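Local coordinates for protein putative serine phosphatase (Pseudomonas aeruginosa, PDB 6K4E) that probably dephosphorylates a phosphorylated partner protein, as a magnesium-dependent PP2C-type phosphatase of the SiaABC threonine phosphorylation pathway that controls biofilm formation, at residues Leu63-Ile68 / Met123-Arg128; Gly93-Val98 / Arg290-Ile295; Ile108-Cys113 / Leu235-Phe240; Lys191-Ala196 / Glu204-Arg209. One frame throughout, in Å; residues are numbered along the deposited sequence.

Contact 1. Residues Leu63-Ile68 / Met123-Arg128; sequences LIQRAI and MTMLAR
Ile68 and Met125 make the apolar heart of this contact, where the end of helix 49-67 meets helix 117-138. The methyl CE of Met125 reaches Ile68 CG1 at 3.9 Å and lies 3.8 Å from the backbone CA of Gln65, so the thioether tip fits against the last turn of the first helix. Bends at chi2 and chi3 fold the Met125 chain into that place, and its SD also lies 4.2 Å from Ile64 CG2. On its other flank the Ile68 side chain slides past that of Arg128 in the opposite direction, its CD1 touching Arg128 CB at 3.8 Å.

The polar part is built on the same arginine. A bend at chi2 (72°) turns the Arg128 chain toward the helix end, where NH1 donates to Ile68 O over 2.7 Å, from above the carbonyl plane and with an N-H...O angle of 131°, short but far from straight. Water 1 accepts from the same NH1 and donates to Ala67 O, so NH1 serves Ile68 O directly and Ala67 O through the water. NE of Arg128 forms a salt bridge with Asp132, which helps fix the group. The amide of Gln65 is bonded to Gly93 O, tying the first helix to the loop before strand 95-101.

Short segments of the two helices run nearly parallel, 24° apart with axes 10.8 Å from each other, a spacing bridged by long side chains. An arginine of one helix thus ties down the carbonyl end of another, pinning helix 49-67 to helix 117-138, which packs on strands 95-101 and 105-113.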
loop_
_atom_site.group_PDB
_atom_site.type_symbol
_atom_site.label_atom_id
_atom_site.label_comp_id
_atom_site.label_asym_id
_atom_site.label_seq_id
_atom_site.Cartn_x
_atom_site.Cartn_y
_atom_site.Cartn_z
ATOM N N LEU B 63 -12.012 -0.831 -5.677
ATOM C CA LEU B 63 -11.881 -2.159 -6.287
ATOM C C LEU B 63 -10.524 -2.730 -5.861
ATOM O O LEU B 63 -10.426 -3.926 -5.554
ATOM C CB LEU B 63 -11.983 -2.060 -7.820
ATOM C CG LEU B 63 -13.378 -2.173 -8.486
ATOM C CD1 LEU B 63 -13.331 -1.557 -9.829
ATOM C CD2 LEU B 63 -13.831 -3.638 -8.703
ATOM N N ILE B 64 -9.476 -1.865 -5.825
ATOM C CA ILE B 64 -8.138 -2.268 -5.389
ATOM C C ILE B 64 -8.211 -2.660 -3.904
ATOM O O ILE B 64 -7.760 -3.743 -3.544
ATOM C CB ILE B 64 -7.041 -1.189 -5.689
ATOM C CG1 ILE B 64 -6.847 -0.998 -7.221
ATOM C CG2 ILE B 64 -5.698 -1.568 -5.022
ATOM C CD1 ILE B 64 -6.155 0.265 -7.665
ATOM N N GLN B 65 -8.808 -1.805 -3.058
ATOM C CA GLN B 65 -8.928 -2.095 -1.620
ATOM C C GLN B 65 -9.786 -3.359 -1.335
ATOM O O GLN B 65 -9.437 -4.125 -0.454
ATOM C CB GLN B 65 -9.407 -0.872 -0.832
ATOM C CG GLN B 65 -9.450 -1.104 0.680
ATOM C CD GLN B 65 -9.517 0.177 1.450
ATOM O OE1 GLN B 65 -10.449 0.959 1.307
ATOM N NE2 GLN B 65 -8.539 0.409 2.303
ATOM N N ARG B 66 -10.849 -3.604 -2.096
ATOM C CA ARG B 66 -11.681 -4.808 -1.923
ATOM C C ARG B 66 -10.919 -6.089 -2.272
ATOM O O ARG B 66 -11.098 -7.117 -1.626
ATOM C CB ARG B 66 -12.964 -4.701 -2.755
ATOM C CG ARG B 66 -14.027 -3.867 -2.046
ATOM C CD ARG B 66 -15.356 -3.866 -2.778
ATOM N NE ARG B 66 -16.379 -3.185 -1.985
ATOM C CZ ARG B 66 -17.149 -3.774 -1.073
ATOM N NH1 ARG B 66 -17.043 -5.079 -0.843
ATOM N NH2 ARG B 66 -18.040 -3.063 -0.392
ATOM N N ALA B 67 -10.031 -6.004 -3.270
ATOM C CA ALA B 67 -9.183 -7.112 -3.721
ATOM C C ALA B 67 -8.182 -7.610 -2.659
ATOM O O ALA B 67 -7.735 -8.759 -2.720
ATOM C CB ALA B 67 -8.462 -6.737 -5.004
ATOM N N ILE B 68 -7.873 -6.778 -1.673
ATOM C CA ILE B 68 -6.946 -7.181 -0.615
ATOM C C ILE B 68 -7.718 -7.772 0.620
ATOM O O ILE B 68 -7.086 -8.205 1.576
ATOM C CB ILE B 68 -5.924 -6.049 -0.244
ATOM C CG1 ILE B 68 -6.592 -4.861 0.490
ATOM C CG2 ILE B 68 -5.131 -5.595 -1.451
ATOM C CD1 ILE B 68 -6.055 -4.574 1.839
ATOM N N MET B 123 -2.246 3.303 3.862
ATOM C CA MET B 123 -1.750 2.615 5.052
ATOM C C MET B 123 -2.184 1.141 5.055
ATOM O O MET B 123 -1.404 0.274 5.413
ATOM C CB MET B 123 -2.258 3.335 6.317
ATOM C CG MET B 123 -1.566 4.676 6.598
ATOM S SD MET B 123 0.239 4.557 6.822
ATOM C CE MET B 123 0.303 3.727 8.329
ATOM N N THR B 124 -3.421 0.886 4.636
ATOM C CA THR B 124 -4.110 -0.392 4.527
ATOM C C THR B 124 -3.337 -1.333 3.555
ATOM O O THR B 124 -3.221 -2.532 3.824
ATOM C CB THR B 124 -5.576 -0.033 4.177
ATOM O OG1 THR B 124 -6.483 -0.515 5.140
ATOM C CG2 THR B 124 -5.990 -0.420 2.839
ATOM N N MET B 125 -2.774 -0.789 2.462
ATOM C CA MET B 125 -1.997 -1.568 1.474
ATOM C C MET B 125 -0.673 -1.998 2.118
ATOM O O MET B 125 -0.328 -3.173 2.088
ATOM C CB MET B 125 -1.725 -0.779 0.169
ATOM C CG MET B 125 -2.949 -0.248 -0.534
ATOM S SD MET B 125 -3.973 -1.585 -1.222
ATOM C CE MET B 125 -5.471 -1.248 -0.419
ATOM N N LEU B 126 0.018 -1.057 2.747
ATOM C CA LEU B 126 1.278 -1.305 3.441
ATOM C C LEU B 126 1.090 -2.317 4.562
ATOM O O LEU B 126 1.844 -3.292 4.617
ATOM C CB LEU B 126 1.868 0.005 3.978
ATOM C CG LEU B 126 2.358 1.005 2.935
ATOM C CD1 LEU B 126 2.716 2.341 3.592
ATOM C CD2 LEU B 126 3.576 0.461 2.183
ATOM N N ALA B 127 0.045 -2.130 5.411
ATOM C CA ALA B 127 -0.253 -3.017 6.530
ATOM C C ALA B 127 -0.651 -4.425 6.080
ATOM O O ALA B 127 -0.256 -5.390 6.725
ATOM C CB ALA B 127 -1.326 -2.414 7.410
ATOM N N ARG B 128 -1.392 -4.553 4.962
ATOM C CA ARG B 128 -1.780 -5.863 4.437
ATOM C C ARG B 128 -0.524 -6.667 4.059
ATOM O O ARG B 128 -0.408 -7.830 4.444
ATOM C CB ARG B 128 -2.760 -5.731 3.250
ATOM C CG ARG B 128 -2.821 -6.951 2.300
ATOM C CD ARG B 128 -3.510 -8.179 2.893
ATOM N NE ARG B 128 -3.066 -9.409 2.233
ATOM C CZ ARG B 128 -3.685 -10.005 1.222
ATOM N NH1 ARG B 128 -4.815 -9.512 0.743
ATOM N NH2 ARG B 128 -3.180 -11.105 0.688
HETATM O O HOH W 1 -6.227 -10.973 -1.220
#

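Contact 2. Residues Gly93-Val98 / Arg290-Ile295; sequences GGDFYV and RDDITI. With MG (magnesium ion), chain F.
Asp95 and Thr294 meet through a short hydrogen bond: the Thr294 hydroxyl OG1 donates to Asp95 OD2 over 2.7 Å, reaching that oxygen on its anti side and 16° out of the carboxylate plane. A chi1 of -44° sets this hydroxyl beside the threonine's own backbone N, facing Asp95. The same OD2 also takes a hydrogen bond from Thr237, so two threonines grip one oxygen. The other oxygen, OD1, accepts from water 2 and water 3. Both waters run on to Asp292: water 2 donates to its backbone O at 2.7 Å, water 3 to its OD2 at 2.6 Å.

That OD2 has a second donor in the backbone N of Gly94, 2.8 Å away and almost perfectly straight at 176°, although the N-H comes from above the carboxylate plane. OD1 of Asp292 is held by the backbone N of Arg89. Water 3 bridges the two carboxylates, Asp95 OD1 and Asp292 OD2 being 4.4 Å apart. Water 2 is also a ligand of the magnesium ion that Asp291 OD2 binds directly at 1.9 Å, so Asp95 sits in the second shell of that metal.

Strand 95-101 edges one sheet and strand 293-300 lies inside the other, so the contact joins the two sheets at their metal end. Phe96 points the other way, onto helix 117-138, while Tyr97 packs edge-to-face with Trp86 of strand 82-87.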
loop_
_atom_site.group_PDB
_atom_site.type_symbol
_atom_site.label_atom_id
_atom_site.label_comp_id
_atom_site.label_asym_id
_atom_site.label_seq_id
_atom_site.Cartn_x
_atom_site.Cartn_y
_atom_site.Cartn_z
ATOM N N GLY B 93 -11.187 3.481 2.932
ATOM C CA GLY B 93 -10.939 3.818 4.327
ATOM C C GLY B 93 -9.627 3.290 4.859
ATOM O O GLY B 93 -8.851 2.735 4.093
ATOM N N GLY B 94 -9.410 3.449 6.167
ATOM C CA GLY B 94 -8.194 3.017 6.845
ATOM C C GLY B 94 -8.368 1.711 7.586
ATOM O O GLY B 94 -7.450 1.234 8.262
ATOM N N ASP B 95 -9.534 1.106 7.430
ATOM C CA ASP B 95 -9.860 -0.133 8.113
ATOM C C ASP B 95 -9.809 -1.281 7.156
ATOM O O ASP B 95 -10.320 -1.174 6.024
ATOM C CB ASP B 95 -11.312 -0.072 8.630
ATOM C CG ASP B 95 -11.599 0.497 10.009
ATOM O OD1 ASP B 95 -10.782 1.305 10.507
ATOM O OD2 ASP B 95 -12.707 0.247 10.526
ATOM N N PHE B 96 -9.323 -2.419 7.642
ATOM C CA PHE B 96 -9.357 -3.663 6.868
ATOM C C PHE B 96 -9.350 -4.853 7.816
ATOM O O PHE B 96 -9.435 -4.684 9.025
ATOM C CB PHE B 96 -8.281 -3.734 5.742
ATOM C CG PHE B 96 -6.862 -4.032 6.176
ATOM C CD1 PHE B 96 -6.100 -3.069 6.825
ATOM C CD2 PHE B 96 -6.287 -5.279 5.931
ATOM C CE1 PHE B 96 -4.778 -3.338 7.199
ATOM C CE2 PHE B 96 -4.982 -5.567 6.363
ATOM C CZ PHE B 96 -4.231 -4.595 6.971
ATOM N N TYR B 97 -9.349 -6.046 7.273
ATOM C CA TYR B 97 -9.397 -7.258 8.066
ATOM C C TYR B 97 -8.615 -8.341 7.365
ATOM O O TYR B 97 -8.387 -8.279 6.146
ATOM C CB TYR B 97 -10.842 -7.701 8.328
ATOM C CG TYR B 97 -11.741 -7.694 7.113
ATOM C CD1 TYR B 97 -12.333 -6.517 6.672
ATOM C CD2 TYR B 97 -12.089 -8.882 6.469
ATOM C CE1 TYR B 97 -13.208 -6.507 5.585
ATOM C CE2 TYR B 97 -12.966 -8.884 5.377
ATOM C CZ TYR B 97 -13.509 -7.691 4.936
ATOM O OH TYR B 97 -14.398 -7.642 3.903
ATOM N N VAL B 98 -8.146 -9.289 8.160
ATOM C CA VAL B 98 -7.312 -10.372 7.668
ATOM C C VAL B 98 -7.955 -11.694 8.055
ATOM O O VAL B 98 -8.782 -11.757 8.959
ATOM C CB VAL B 98 -5.843 -10.242 8.197
ATOM C CG1 VAL B 98 -5.144 -9.024 7.593
ATOM C CG2 VAL B 98 -5.777 -10.183 9.730
ATOM N N ARG B 290 -19.157 8.968 11.156
ATOM C CA ARG B 290 -18.039 9.622 11.833
ATOM C C ARG B 290 -16.673 9.024 11.470
ATOM O O ARG B 290 -15.693 9.754 11.405
ATOM C CB ARG B 290 -18.309 9.554 13.364
ATOM C CG ARG B 290 -17.497 10.507 14.175
ATOM C CD ARG B 290 -18.221 10.947 15.416
ATOM N NE ARG B 290 -17.677 12.240 15.792
ATOM C CZ ARG B 290 -18.173 13.029 16.733
ATOM N NH1 ARG B 290 -19.241 12.658 17.426
ATOM N NH2 ARG B 290 -17.604 14.198 16.991
ATOM N N ASP B 291 -16.614 7.689 11.257
ATOM C CA ASP B 291 -15.372 6.964 10.987
ATOM C C ASP B 291 -15.663 5.679 10.199
ATOM O O ASP B 291 -16.828 5.325 9.977
ATOM C CB ASP B 291 -14.679 6.626 12.342
ATOM C CG ASP B 291 -13.251 6.125 12.239
ATOM O OD1 ASP B 291 -12.640 6.280 11.156
ATOM O OD2 ASP B 291 -12.736 5.597 13.242
ATOM N N ASP B 292 -14.601 5.029 9.706
ATOM C CA ASP B 292 -14.696 3.756 9.010
ATOM C C ASP B 292 -15.225 2.734 10.018
ATOM O O ASP B 292 -14.808 2.733 11.189
ATOM C CB ASP B 292 -13.304 3.325 8.528
ATOM C CG ASP B 292 -12.693 4.273 7.546
ATOM O OD1 ASP B 292 -13.394 4.689 6.632
ATOM O OD2 ASP B 292 -11.496 4.585 7.689
ATOM N N ILE B 293 -16.161 1.904 9.582
ATOM C CA ILE B 293 -16.755 0.873 10.424
ATOM C C ILE B 293 -16.304 -0.525 9.942
ATOM O O ILE B 293 -16.238 -0.778 8.742
ATOM C CB ILE B 293 -18.314 1.039 10.486
ATOM C CG1 ILE B 293 -18.693 2.360 11.199
ATOM C CG2 ILE B 293 -19.008 -0.166 11.152
ATOM C CD1 ILE B 293 -20.076 2.908 10.937
ATOM N N THR B 294 -15.945 -1.403 10.895
ATOM C CA THR B 294 -15.588 -2.800 10.663
ATOM C C THR B 294 -15.963 -3.599 11.867
ATOM O O THR B 294 -15.620 -3.227 12.983
ATOM C CB THR B 294 -14.091 -3.049 10.366
ATOM O OG1 THR B 294 -13.640 -2.061 9.457
ATOM C CG2 THR B 294 -13.842 -4.463 9.740
ATOM N N ILE B 295 -16.691 -4.697 11.626
ATOM C CA ILE B 295 -17.005 -5.700 12.621
ATOM C C ILE B 295 -16.782 -7.048 11.946
ATOM O O ILE B 295 -17.466 -7.371 10.990
ATOM C CB ILE B 295 -18.412 -5.608 13.290
ATOM C CG1 ILE B 295 -18.642 -4.254 13.957
ATOM C CG2 ILE B 295 -18.617 -6.782 14.286
ATOM C CD1 ILE B 295 -19.984 -4.214 14.779
HETATM MG MG MG F . -11.218 4.388 13.413
HETATM O O HOH W 2 -12.342 2.735 12.322
HETATM O O HOH W 3 -9.840 3.928 9.631
HETATM O O HOH W 4 -10.352 5.435 11.799
HETATM O O HOH W 5 -9.976 5.656 14.467
#

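Contact 3. Residues Ile108-Cys113 / Leu235-Phe240; sequences IGVVDC and LSTDGF. With MG (magnesium ion), chain F; MG (magnesium ion), chain G; MG (magnesium ion), chain H.
Leu235 and Val110 face each other across the interface of the two sheets and, with Thr237, bury the most surface here. CB of Leu235 lies 4.0 Å from Val110 CG1, and that methyl comes still nearer to the backbone, 3.6 Å from Leu235 O. Further out, Leu235 CD1 rests 3.8 Å from Gly109 CA. Thr237 turns its methyl to the opposite strand: CG2 is 3.8 Å from Asp112 CB. The torsion that does this (chi1 57°) places OG1 between the backbone N and the carbonyl carbon and turns it to Asp95.

Beyond Thr237 the apolar layer gives way to metal. Asp112 bridges two magnesium ions, OD2 binding one at 2.1 Å and OD1 the other at 2.2 Å; Asp238 OD1 joins it on the first at 2.3 Å, and its OD2 binds a third magnesium ion. The two carboxylates, their planes 79° apart, approach to 3.0 Å between Asp112 OD2 and Asp238 OD1, a closeness the shared cation would offset. Asp291 completes the protein ligands of that ion, while Cys113 O and Gly115 O serve its neighbour. Water 6 links Asp112 OD2 to the backbone N of Asp238.

Strand 105-113 lies between strands 95-101 and 171-179, and strand 231-236 between 293-300 and 194-197. The contact thus joins interior strands of both sheets, with helix 117-138 packed behind Val111 and Cys113.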
loop_
_atom_site.group_PDB
_atom_site.type_symbol
_atom_site.label_atom_id
_atom_site.label_comp_id
_atom_site.label_asym_id
_atom_site.label_seq_id
_atom_site.Cartn_x
_atom_site.Cartn_y
_atom_site.Cartn_z
ATOM N N ILE B 108 -7.584 -14.731 12.372
ATOM C CA ILE B 108 -8.592 -13.741 11.989
ATOM C C ILE B 108 -8.303 -12.414 12.713
ATOM O O ILE B 108 -7.930 -12.416 13.882
ATOM C CB ILE B 108 -9.983 -14.335 12.222
ATOM C CG1 ILE B 108 -11.086 -13.513 11.538
ATOM C CG2 ILE B 108 -10.270 -14.583 13.719
ATOM C CD1 ILE B 108 -12.550 -14.279 11.395
ATOM N N GLY B 109 -8.459 -11.301 12.027
ATOM C CA GLY B 109 -8.184 -10.013 12.652
ATOM C C GLY B 109 -8.742 -8.792 11.957
ATOM O O GLY B 109 -9.255 -8.889 10.848
ATOM N N VAL B 110 -8.686 -7.641 12.633
ATOM C CA VAL B 110 -9.147 -6.338 12.129
ATOM C C VAL B 110 -8.032 -5.347 12.370
ATOM O O VAL B 110 -7.255 -5.502 13.319
ATOM C CB VAL B 110 -10.478 -5.821 12.750
ATOM C CG1 VAL B 110 -11.669 -6.690 12.356
ATOM C CG2 VAL B 110 -10.372 -5.633 14.273
ATOM N N VAL B 111 -7.940 -4.328 11.517
ATOM C CA VAL B 111 -6.874 -3.324 11.616
ATOM C C VAL B 111 -7.497 -1.971 11.329
ATOM O O VAL B 111 -8.295 -1.863 10.410
ATOM C CB VAL B 111 -5.665 -3.599 10.641
ATOM C CG1 VAL B 111 -4.569 -2.567 10.828
ATOM C CG2 VAL B 111 -5.082 -5.004 10.805
ATOM N N ASP B 112 -7.120 -0.945 12.098
ATOM C CA ASP B 112 -7.570 0.431 11.869
ATOM C C ASP B 112 -6.282 1.211 11.757
ATOM O O ASP B 112 -5.590 1.380 12.769
ATOM C CB ASP B 112 -8.438 0.947 13.052
ATOM C CG ASP B 112 -8.954 2.382 12.911
ATOM O OD1 ASP B 112 -8.546 3.068 11.949
ATOM O OD2 ASP B 112 -9.829 2.796 13.733
ATOM N N CYS B 113 -5.899 1.584 10.504
ATOM C CA CYS B 113 -4.699 2.362 10.196
ATOM C C CYS B 113 -4.970 3.827 10.458
ATOM O O CYS B 113 -6.102 4.255 10.291
ATOM C CB CYS B 113 -4.284 2.156 8.742
ATOM S SG CYS B 113 -3.867 0.455 8.318
ATOM N N LEU B 235 -14.732 -8.821 16.671
ATOM C CA LEU B 235 -13.569 -7.971 16.514
ATOM C C LEU B 235 -14.070 -6.738 15.816
ATOM O O LEU B 235 -14.399 -6.808 14.645
ATOM C CB LEU B 235 -12.495 -8.688 15.667
ATOM C CG LEU B 235 -11.625 -9.691 16.418
ATOM C CD1 LEU B 235 -10.765 -10.506 15.447
ATOM C CD2 LEU B 235 -10.720 -8.998 17.454
ATOM N N SER B 236 -14.126 -5.613 16.517
ATOM C CA SER B 236 -14.594 -4.380 15.913
ATOM C C SER B 236 -13.563 -3.277 16.079
ATOM O O SER B 236 -12.936 -3.185 17.122
ATOM C CB SER B 236 -15.910 -3.943 16.560
ATOM O OG SER B 236 -16.266 -2.625 16.176
ATOM N N THR B 237 -13.452 -2.385 15.086
ATOM C CA THR B 237 -12.611 -1.180 15.212
ATOM C C THR B 237 -13.431 -0.167 16.007
ATOM O O THR B 237 -14.607 -0.422 16.295
ATOM C CB THR B 237 -12.197 -0.636 13.833
ATOM O OG1 THR B 237 -13.377 -0.366 13.063
ATOM C CG2 THR B 237 -11.288 -1.625 13.050
ATOM N N ASP B 238 -12.835 0.997 16.369
ATOM C CA ASP B 238 -13.578 1.986 17.140
ATOM C C ASP B 238 -14.777 2.649 16.401
ATOM O O ASP B 238 -15.607 3.256 17.050
ATOM C CB ASP B 238 -12.607 3.065 17.682
ATOM C CG ASP B 238 -11.869 3.844 16.623
ATOM O OD1 ASP B 238 -12.204 3.683 15.415
ATOM O OD2 ASP B 238 -10.955 4.621 16.988
ATOM N N GLY B 239 -14.790 2.615 15.073
ATOM C CA GLY B 239 -15.786 3.309 14.263
ATOM C C GLY B 239 -17.247 3.129 14.628
ATOM O O GLY B 239 -17.989 4.104 14.698
ATOM N N PHE B 240 -17.688 1.880 14.814
ATOM C CA PHE B 240 -19.067 1.535 15.181
ATOM C C PHE B 240 -19.371 2.084 16.595
ATOM O O PHE B 240 -20.461 2.623 16.827
ATOM C CB PHE B 240 -19.257 -0.017 15.156
ATOM C CG PHE B 240 -20.697 -0.492 15.222
ATOM C CD1 PHE B 240 -21.393 -0.509 16.427
ATOM C CD2 PHE B 240 -21.355 -0.941 14.074
ATOM C CE1 PHE B 240 -22.720 -0.950 16.476
ATOM C CE2 PHE B 240 -22.681 -1.382 14.133
ATOM C CZ PHE B 240 -23.352 -1.387 15.328
HETATM MG MG MG F . -11.218 4.388 13.413
HETATM MG MG MG G . -8.347 4.987 10.806
HETATM MG MG MG H . -9.645 4.732 18.813
HETATM O O HOH W 6 -10.043 0.966 15.919
HETATM O O HOH W 5 -9.976 5.656 14.467
HETATM O O HOH W 2 -12.342 2.735 12.322
HETATM O O HOH W 4 -10.352 5.435 11.799
HETATM O O HOH W 3 -9.840 3.928 9.631
HETATM O O HOH W 7 -7.606 5.466 12.661
#

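Contact 4. Residues Lys191-Ala196 / Glu204-Arg209; sequences KISLYA and ELKGAR
Tyr195 carries the side chain of Glu204 flat over one face of its ring. Glu204 CG stands 3.9 Å from the ring centroid, 18° off the normal, as a CH-pi contact, and the carboxylate continues the overlap with its plane only 13° from that of the ring. CG anti to the backbone N (chi1 -173°) and an extended chain beyond it lay the glutamate along the tyrosine. At the far end Ser193 OG donates over 2.8 Å to the anti lone pair of Glu204 OE2, while water 8 lies in the ring plane near the Tyr195 hydroxyl, 2.6 Å from OH.

Beneath, the hairpin strands are paired by Leu194 and Leu205, an antiparallel hydrogen-bonded pair: Leu194 N gives to Leu205 O at 3.0 Å and Leu205 N to Leu194 O at 2.7 Å. Their side chains lie side by side on the other face of the sheet, CD2 to CD1 at 3.9 Å, against Phe187 of the second sheet. Past the strands, Lys191 N still reaches Ala208 O at 2.8 Å.

The chemistry thus splits by face, leucines turned to the sandwich interior and a tyrosine-glutamate layer on the side where helix 254-264 packs against Tyr195; the serine bond probably keeps the carboxylate charged and steady over the ring.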
loop_
_atom_site.group_PDB
_atom_site.type_symbol
_atom_site.label_atom_id
_atom_site.label_comp_id
_atom_site.label_asym_id
_atom_site.label_seq_id
_atom_site.Cartn_x
_atom_site.Cartn_y
_atom_site.Cartn_z
ATOM N N LYS B 191 -4.972 -1.472 20.976
ATOM C CA LYS B 191 -6.116 -0.563 21.022
ATOM C C LYS B 191 -7.380 -1.160 20.399
ATOM O O LYS B 191 -8.278 -0.411 19.992
ATOM C CB LYS B 191 -5.767 0.814 20.420
ATOM C CG LYS B 191 -4.825 1.652 21.313
ATOM C CD LYS B 191 -4.424 2.989 20.712
ATOM C CE LYS B 191 -5.539 4.002 20.612
ATOM N NZ LYS B 191 -5.135 5.154 19.761
ATOM N N ILE B 192 -7.446 -2.509 20.329
ATOM C CA ILE B 192 -8.596 -3.271 19.823
ATOM C C ILE B 192 -8.853 -4.426 20.768
ATOM O O ILE B 192 -7.915 -5.076 21.227
ATOM C CB ILE B 192 -8.539 -3.669 18.308
ATOM C CG1 ILE B 192 -8.848 -2.395 17.440
ATOM C CG2 ILE B 192 -9.572 -4.823 17.963
ATOM C CD1 ILE B 192 -8.873 -2.540 16.043
ATOM N N SER B 193 -10.129 -4.617 21.111
ATOM C CA SER B 193 -10.579 -5.648 22.046
ATOM C C SER B 193 -11.221 -6.801 21.328
ATOM O O SER B 193 -11.779 -6.630 20.235
ATOM C CB SER B 193 -11.618 -5.070 23.010
ATOM O OG SER B 193 -11.147 -3.921 23.690
ATOM N N LEU B 194 -11.196 -7.964 21.964
ATOM C CA LEU B 194 -11.942 -9.117 21.509
ATOM C C LEU B 194 -13.140 -9.252 22.459
ATOM O O LEU B 194 -12.965 -9.358 23.663
ATOM C CB LEU B 194 -11.104 -10.400 21.479
ATOM C CG LEU B 194 -11.874 -11.692 21.125
ATOM C CD1 LEU B 194 -12.234 -11.751 19.669
ATOM C CD2 LEU B 194 -11.077 -12.873 21.469
ATOM N N TYR B 195 -14.357 -9.189 21.911
ATOM C CA TYR B 195 -15.568 -9.348 22.666
ATOM C C TYR B 195 -16.026 -10.801 22.418
ATOM O O TYR B 195 -15.834 -11.321 21.323
ATOM C CB TYR B 195 -16.616 -8.375 22.145
ATOM C CG TYR B 195 -16.532 -6.990 22.741
ATOM C CD1 TYR B 195 -17.167 -6.688 23.942
ATOM C CD2 TYR B 195 -15.866 -5.958 22.075
ATOM C CE1 TYR B 195 -17.105 -5.412 24.494
ATOM C CE2 TYR B 195 -15.797 -4.674 22.619
ATOM C CZ TYR B 195 -16.421 -4.407 23.832
ATOM O OH TYR B 195 -16.429 -3.142 24.368
ATOM N N ALA B 196 -16.551 -11.471 23.445
ATOM C CA ALA B 196 -17.054 -12.854 23.361
ATOM C C ALA B 196 -18.341 -12.909 24.121
ATOM O O ALA B 196 -18.433 -12.314 25.195
ATOM C CB ALA B 196 -16.069 -13.829 23.983
ATOM N N GLU B 204 -14.808 -9.187 27.567
ATOM C CA GLU B 204 -14.016 -8.302 26.736
ATOM C C GLU B 204 -12.548 -8.579 27.087
ATOM O O GLU B 204 -12.136 -8.373 28.231
ATOM C CB GLU B 204 -14.386 -6.827 26.989
ATOM C CG GLU B 204 -13.701 -5.856 26.034
ATOM C CD GLU B 204 -13.785 -4.371 26.347
ATOM O OE1 GLU B 204 -14.524 -3.981 27.282
ATOM O OE2 GLU B 204 -13.124 -3.588 25.630
ATOM N N LEU B 205 -11.780 -9.121 26.115
ATOM C CA LEU B 205 -10.354 -9.362 26.254
ATOM C C LEU B 205 -9.737 -8.057 25.738
ATOM O O LEU B 205 -9.691 -7.838 24.533
ATOM C CB LEU B 205 -9.903 -10.571 25.407
ATOM C CG LEU B 205 -10.370 -12.015 25.782
ATOM C CD1 LEU B 205 -9.548 -13.064 25.066
ATOM C CD2 LEU B 205 -10.491 -12.256 27.297
ATOM N N LYS B 206 -9.374 -7.139 26.652
ATOM C CA LYS B 206 -8.831 -5.825 26.271
ATOM C C LYS B 206 -7.463 -5.906 25.635
ATOM O O LYS B 206 -6.630 -6.707 26.054
ATOM C CB LYS B 206 -8.809 -4.850 27.462
ATOM C CG LYS B 206 -10.192 -4.485 27.989
ATOM C CD LYS B 206 -10.130 -4.004 29.435
ATOM C CE LYS B 206 -11.486 -3.990 30.115
ATOM N NZ LYS B 206 -11.919 -5.351 30.539
ATOM N N GLY B 207 -7.259 -5.089 24.613
ATOM C CA GLY B 207 -5.980 -4.968 23.925
ATOM C C GLY B 207 -5.129 -3.939 24.644
ATOM O O GLY B 207 -5.628 -3.227 25.525
ATOM N N ALA B 208 -3.832 -3.862 24.290
ATOM C CA ALA B 208 -2.877 -2.913 24.868
ATOM C C ALA B 208 -3.329 -1.485 24.590
ATOM O O ALA B 208 -4.017 -1.241 23.592
ATOM C CB ALA B 208 -1.495 -3.142 24.276
ATOM N N ARG B 209 -2.959 -0.548 25.483
ATOM C CA ARG B 209 -3.322 0.863 25.329
ATOM C C ARG B 209 -2.400 1.591 24.326
ATOM O O ARG B 209 -2.592 2.779 24.064
ATOM C CB ARG B 209 -3.415 1.588 26.695
ATOM C CG ARG B 209 -4.652 1.170 27.489
ATOM C CD ARG B 209 -5.119 2.199 28.509
ATOM N NE ARG B 209 -6.495 2.619 28.249
ATOM C CZ ARG B 209 -7.568 2.085 28.821
ATOM N NH1 ARG B 209 -7.437 1.116 29.720
ATOM N NH2 ARG B 209 -8.782 2.518 28.504
HETATM O O HOH W 8 -14.637 -1.423 23.491
#

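Contacts 2 and 3 form the core: their centres are 6 Å apart, they use neighbouring strands in both sheets, and they share a magnesium ion with its waters. Acidic side chains gather at the metal end, the metals and ordered waters offsetting their charge, and contact 3 adds an apolar layer of Leu235 and Val110. Contact 1 is also buried but lies at the helical flank, where sulfur and aliphatic packing meets one arginine; it touches contact 2 through Gln65 and Phe96. On the other side of the chain's centre, contact 4 is a partly exposed hairpin edge held by backbone pairing. It packs on contact 3 through Leu194 and Ile192, while contacts 1 and 4 stay about 11 Å apart at their nearest atoms.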